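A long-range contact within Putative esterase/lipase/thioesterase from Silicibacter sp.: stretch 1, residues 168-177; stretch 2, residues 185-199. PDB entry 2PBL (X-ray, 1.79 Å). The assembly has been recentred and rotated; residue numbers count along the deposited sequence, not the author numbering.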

# COMPACT_ATOMS: atom_id res chain seq x y z
N PRO A 168 -7.64 -1.92 -2.74
CA PRO A 168 -6.73 -1.97 -3.86
C PRO A 168 -7.32 -1.71 -5.27
O PRO A 168 -8.53 -1.85 -5.53
CB PRO A 168 -6.28 -3.44 -3.85
CG PRO A 168 -7.53 -4.16 -3.35
CD PRO A 168 -7.97 -3.26 -2.22
N LEU A 169 -6.44 -1.29 -6.16
CA LEU A 169 -6.72 -1.33 -7.59
C LEU A 169 -6.18 -2.68 -8.08
O LEU A 169 -4.94 -2.86 -8.12
CB LEU A 169 -6.05 -0.17 -8.29
CG LEU A 169 -6.78 1.08 -7.74
CD1 LEU A 169 -5.95 2.28 -7.55
CD2 LEU A 169 -7.99 1.34 -8.64
N SER A 170 -7.07 -3.57 -8.51
CA SER A 170 -6.69 -4.93 -8.93
C SER A 170 -6.72 -5.19 -10.42
O SER A 170 -6.08 -6.14 -10.92
CB SER A 170 -7.56 -5.95 -8.21
OG SER A 170 -8.91 -5.82 -8.59
N ASP A 171 -7.48 -4.34 -11.12
CA ASP A 171 -7.64 -4.42 -12.54
C ASP A 171 -7.44 -3.00 -12.98
O ASP A 171 -8.21 -2.08 -12.60
CB ASP A 171 -9.05 -4.94 -12.84
CG ASP A 171 -9.27 -5.21 -14.32
OD1 ASP A 171 -8.45 -4.77 -15.16
OD2 ASP A 171 -10.28 -5.84 -14.63
N LEU A 172 -6.34 -2.76 -13.70
CA LEU A 172 -6.09 -1.42 -14.18
C LEU A 172 -6.78 -1.06 -15.50
O LEU A 172 -6.75 0.10 -15.89
CB LEU A 172 -4.59 -1.19 -14.31
CG LEU A 172 -3.76 -1.49 -13.04
CD1 LEU A 172 -2.30 -0.95 -13.27
CD2 LEU A 172 -4.33 -0.90 -11.78
N ARG A 173 -7.40 -2.01 -16.17
CA ARG A 173 -8.05 -1.73 -17.46
C ARG A 173 -9.06 -0.58 -17.42
O ARG A 173 -9.06 0.28 -18.30
CB ARG A 173 -8.76 -2.95 -18.00
CG ARG A 173 -7.86 -4.11 -18.46
CD ARG A 173 -8.82 -5.30 -18.53
NE ARG A 173 -8.22 -6.54 -18.93
CZ ARG A 173 -8.02 -7.62 -18.16
NH1 ARG A 173 -7.46 -8.69 -18.71
NH2 ARG A 173 -8.38 -7.67 -16.87
N PRO A 174 -9.92 -0.53 -16.40
CA PRO A 174 -10.88 0.59 -16.41
C PRO A 174 -10.24 1.96 -16.25
O PRO A 174 -10.88 2.96 -16.57
CB PRO A 174 -11.79 0.28 -15.20
CG PRO A 174 -11.49 -1.12 -14.83
CD PRO A 174 -10.10 -1.40 -15.23
N LEU A 175 -8.98 2.03 -15.78
CA LEU A 175 -8.31 3.32 -15.67
C LEU A 175 -7.96 3.93 -17.02
O LEU A 175 -7.68 5.13 -17.07
CB LEU A 175 -7.04 3.24 -14.82
CG LEU A 175 -7.25 2.71 -13.41
CD1 LEU A 175 -5.91 2.70 -12.73
CD2 LEU A 175 -8.26 3.59 -12.66
N LEU A 176 -7.99 3.11 -18.08
CA LEU A 176 -7.77 3.57 -19.45
C LEU A 176 -8.92 4.49 -19.86
O LEU A 176 -8.79 5.30 -20.77
CB LEU A 176 -7.69 2.39 -20.41
CG LEU A 176 -6.64 1.31 -20.09
CD1 LEU A 176 -6.58 0.30 -21.21
CD2 LEU A 176 -5.26 1.88 -19.80
N ARG A 177 -10.03 4.37 -19.15
CA ARG A 177 -11.18 5.21 -19.36
C ARG A 177 -11.29 6.33 -18.31
O ARG A 177 -12.37 6.80 -18.02
CB ARG A 177 -12.42 4.33 -19.43
CG ARG A 177 -12.32 3.26 -20.50
CD ARG A 177 -13.69 2.85 -20.96
NE ARG A 177 -14.46 2.22 -19.88
CZ ARG A 177 -15.76 2.40 -19.65
NH1 ARG A 177 -16.51 3.27 -20.33
NH2 ARG A 177 -16.32 1.75 -18.64
N LYS A 185 -0.28 6.71 -18.95
CA LYS A 185 0.08 6.46 -20.35
C LYS A 185 0.14 4.99 -20.69
O LYS A 185 1.06 4.54 -21.38
CB LYS A 185 1.38 7.19 -20.73
CG LYS A 185 1.33 8.72 -20.54
CD LYS A 185 2.68 9.38 -20.76
CE LYS A 185 2.72 10.83 -20.22
NZ LYS A 185 1.85 11.78 -21.01
N MSE A 186 -0.85 4.24 -20.20
CA MSE A 186 -0.95 2.81 -20.45
C MSE A 186 -1.84 2.49 -21.62
O MSE A 186 -2.82 3.20 -21.87
CB MSE A 186 -1.55 2.11 -19.25
CG MSE A 186 -0.67 2.13 -18.03
SE MSE A 186 -1.52 1.05 -16.63
CE MSE A 186 -3.10 2.17 -16.11
N ASP A 187 -1.47 1.44 -22.36
CA ASP A 187 -2.35 0.84 -23.36
C ASP A 187 -2.95 -0.40 -22.72
O ASP A 187 -2.58 -0.76 -21.60
CB ASP A 187 -1.65 0.53 -24.71
CG ASP A 187 -0.51 -0.47 -24.62
OD1 ASP A 187 -0.44 -1.33 -23.72
OD2 ASP A 187 0.34 -0.41 -25.53
N ALA A 188 -3.83 -1.10 -23.42
CA ALA A 188 -4.48 -2.26 -22.82
C ALA A 188 -3.51 -3.33 -22.28
O ALA A 188 -3.70 -3.82 -21.16
CB ALA A 188 -5.42 -2.89 -23.80
N ASP A 189 -2.52 -3.71 -23.08
CA ASP A 189 -1.55 -4.72 -22.64
C ASP A 189 -0.73 -4.28 -21.42
O ASP A 189 -0.40 -5.12 -20.58
CB ASP A 189 -0.59 -5.09 -23.79
CG ASP A 189 -1.27 -5.89 -24.87
OD1 ASP A 189 -2.26 -6.60 -24.60
OD2 ASP A 189 -0.80 -5.82 -26.01
N ALA A 190 -0.41 -2.99 -21.33
CA ALA A 190 0.30 -2.46 -20.18
C ALA A 190 -0.59 -2.53 -18.91
O ALA A 190 -0.11 -2.88 -17.84
CB ALA A 190 0.77 -1.05 -20.43
N ALA A 191 -1.87 -2.22 -19.04
CA ALA A 191 -2.81 -2.28 -17.91
C ALA A 191 -2.95 -3.71 -17.41
O ALA A 191 -2.89 -3.98 -16.19
CB ALA A 191 -4.14 -1.73 -18.31
N ILE A 192 -3.08 -4.63 -18.37
CA ILE A 192 -3.17 -6.06 -18.10
C ILE A 192 -1.91 -6.55 -17.42
O ILE A 192 -1.98 -7.21 -16.39
CB ILE A 192 -3.38 -6.88 -19.42
CG1 ILE A 192 -4.75 -6.59 -20.00
CG2 ILE A 192 -3.29 -8.43 -19.19
CD1 ILE A 192 -4.82 -6.87 -21.50
N ALA A 193 -0.75 -6.26 -18.01
CA ALA A 193 0.52 -6.67 -17.44
C ALA A 193 0.66 -6.28 -15.97
O ALA A 193 1.24 -7.03 -15.17
CB ALA A 193 1.65 -6.05 -18.21
N GLU A 194 0.16 -5.10 -15.62
CA GLU A 194 0.27 -4.59 -14.24
C GLU A 194 -0.95 -4.86 -13.33
O GLU A 194 -0.98 -4.36 -12.21
CB GLU A 194 0.64 -3.12 -14.21
CG GLU A 194 2.12 -2.89 -14.53
CD GLU A 194 3.01 -3.57 -13.57
OE1 GLU A 194 2.69 -3.53 -12.38
OE2 GLU A 194 4.01 -4.24 -13.99
N SER A 195 -1.91 -5.65 -13.80
CA SER A 195 -3.10 -5.94 -13.05
C SER A 195 -2.93 -7.21 -12.21
O SER A 195 -2.72 -8.28 -12.74
CB SER A 195 -4.31 -6.14 -13.97
OG SER A 195 -4.57 -4.96 -14.72
N PRO A 196 -3.03 -7.09 -10.89
CA PRO A 196 -3.00 -8.21 -9.97
C PRO A 196 -3.99 -9.34 -10.31
O PRO A 196 -3.67 -10.50 -10.10
CB PRO A 196 -3.34 -7.52 -8.64
CG PRO A 196 -2.77 -6.22 -8.80
CD PRO A 196 -3.04 -5.82 -10.14
N VAL A 197 -5.17 -9.03 -10.85
CA VAL A 197 -6.10 -10.10 -11.21
C VAL A 197 -5.51 -11.04 -12.27
O VAL A 197 -5.92 -12.18 -12.34
CB VAL A 197 -7.48 -9.60 -11.71
CG1 VAL A 197 -8.18 -8.86 -10.67
CG2 VAL A 197 -7.36 -8.79 -13.00
N GLU A 198 -4.52 -10.56 -13.03
CA GLU A 198 -3.86 -11.37 -14.08
C GLU A 198 -2.74 -12.29 -13.62
O GLU A 198 -2.23 -13.09 -14.39
CB GLU A 198 -3.29 -10.43 -15.13
CG GLU A 198 -4.35 -9.65 -15.80
CD GLU A 198 -5.33 -10.54 -16.56
OE1 GLU A 198 -4.86 -11.36 -17.38
OE2 GLU A 198 -6.55 -10.41 -16.30
N MSE A 199 -2.34 -12.15 -12.36
CA MSE A 199 -1.21 -12.88 -11.84
C MSE A 199 -1.61 -14.26 -11.52
O MSE A 199 -2.50 -14.48 -10.71
CB MSE A 199 -0.65 -12.18 -10.61
CG MSE A 199 0.10 -11.02 -10.94
SE MSE A 199 0.33 -9.92 -9.23
CE MSE A 199 1.06 -11.23 -7.97

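Two well-directed hydrogen bonds fix the register of this contact, and both involve the backbone of stretch 1. The first runs from V197 N to S170 O, at 3.0 Å and with an N-H...O angle of 167°, close to linear. V197 lies in the short 3-10 segment 196-198, where the early amides of a helical turn have no carbonyl behind them within the turn; S170 O supplies the missing acceptor. The same carbonyl oxygen lies 3.2 Å from P196 N, but this is not a hydrogen bond, because a proline nitrogen within the chain has no hydrogen to share. Proline suits the start of such a turn: its ring restricts phi, here -52°, and its nitrogen leaves no donor to satisfy. The next amides are served from within stretch 2, E198 N by S195 O at 2.9 Å and M199 N by P196 O at 3.1 Å.

The second bond joins L172 N to S195 OG, also at 3.0 Å and 167°. S195 follows the helix 188-193 closely, and its hydroxyl acts in both directions: while OG accepts from L172 N, it donates to A191 O across a very short 2.4 Å. A small side chain with one hydroxyl can thus link the last turn of the helix to the backbone of stretch 1 at L172. A191 O also accepts a weak bond from E194 N at 3.3 Å, as the helix ends.

D171 and R173 form a charged cluster beside these bonds. D171 OD1 accepts from R173 N at 3.1 Å, so the aspartate holds the backbone of its own turn, and it receives weak, salt-bridging bonds from the guanidinium, with R173 NH2 3.4 Å from D171 OD1 and 3.5 Å from D171 OD2. Across the contact, E198 OE2 lies near the plane of the guanidinium, at its edge, where the N-H groups point. It is 3.1 Å from R173 NH1 and 3.3 Å from R173 NH2, but the angles of 149° and 138° make both hydrogen bonds weak, within a salt bridge. Arginine's length matters here: its CA-to-CB bond points sideways, yet its end comes nearer, and along the way R173 NE passes 3.6 Å from I192 CG1.

The remainder is apolar packing. L172 places CB 4.1 Å from A191 CB and CD1 4.0 Å from SE of selenomethionine M186. L176 sets CD2 3.8 Å from M186 CB and 4.1 Å from A191 CB. Leucine suits both places: its CA-to-CB bond points toward stretch 2, and its branched apolar side chain packs against M186 and A191 without bringing in a polar group that needs a partner. The small methyl of A191, pointing toward stretch 1, fits where the backbones approach closely, its CA being 5.0 Å from L172 CA. Nearby, the helix start is capped by D187, whose OD1 accepts from A190 N at 2.9 Å while its CA-to-CB bond points away from stretch 1.

Not every polar atom is provided for. S170 OG and both carboxylate oxygens of E194 find partners elsewhere in the structure, but L169 O, buried by this contact, has no partner in the model; P196 CD approaches it at 4.1 Å.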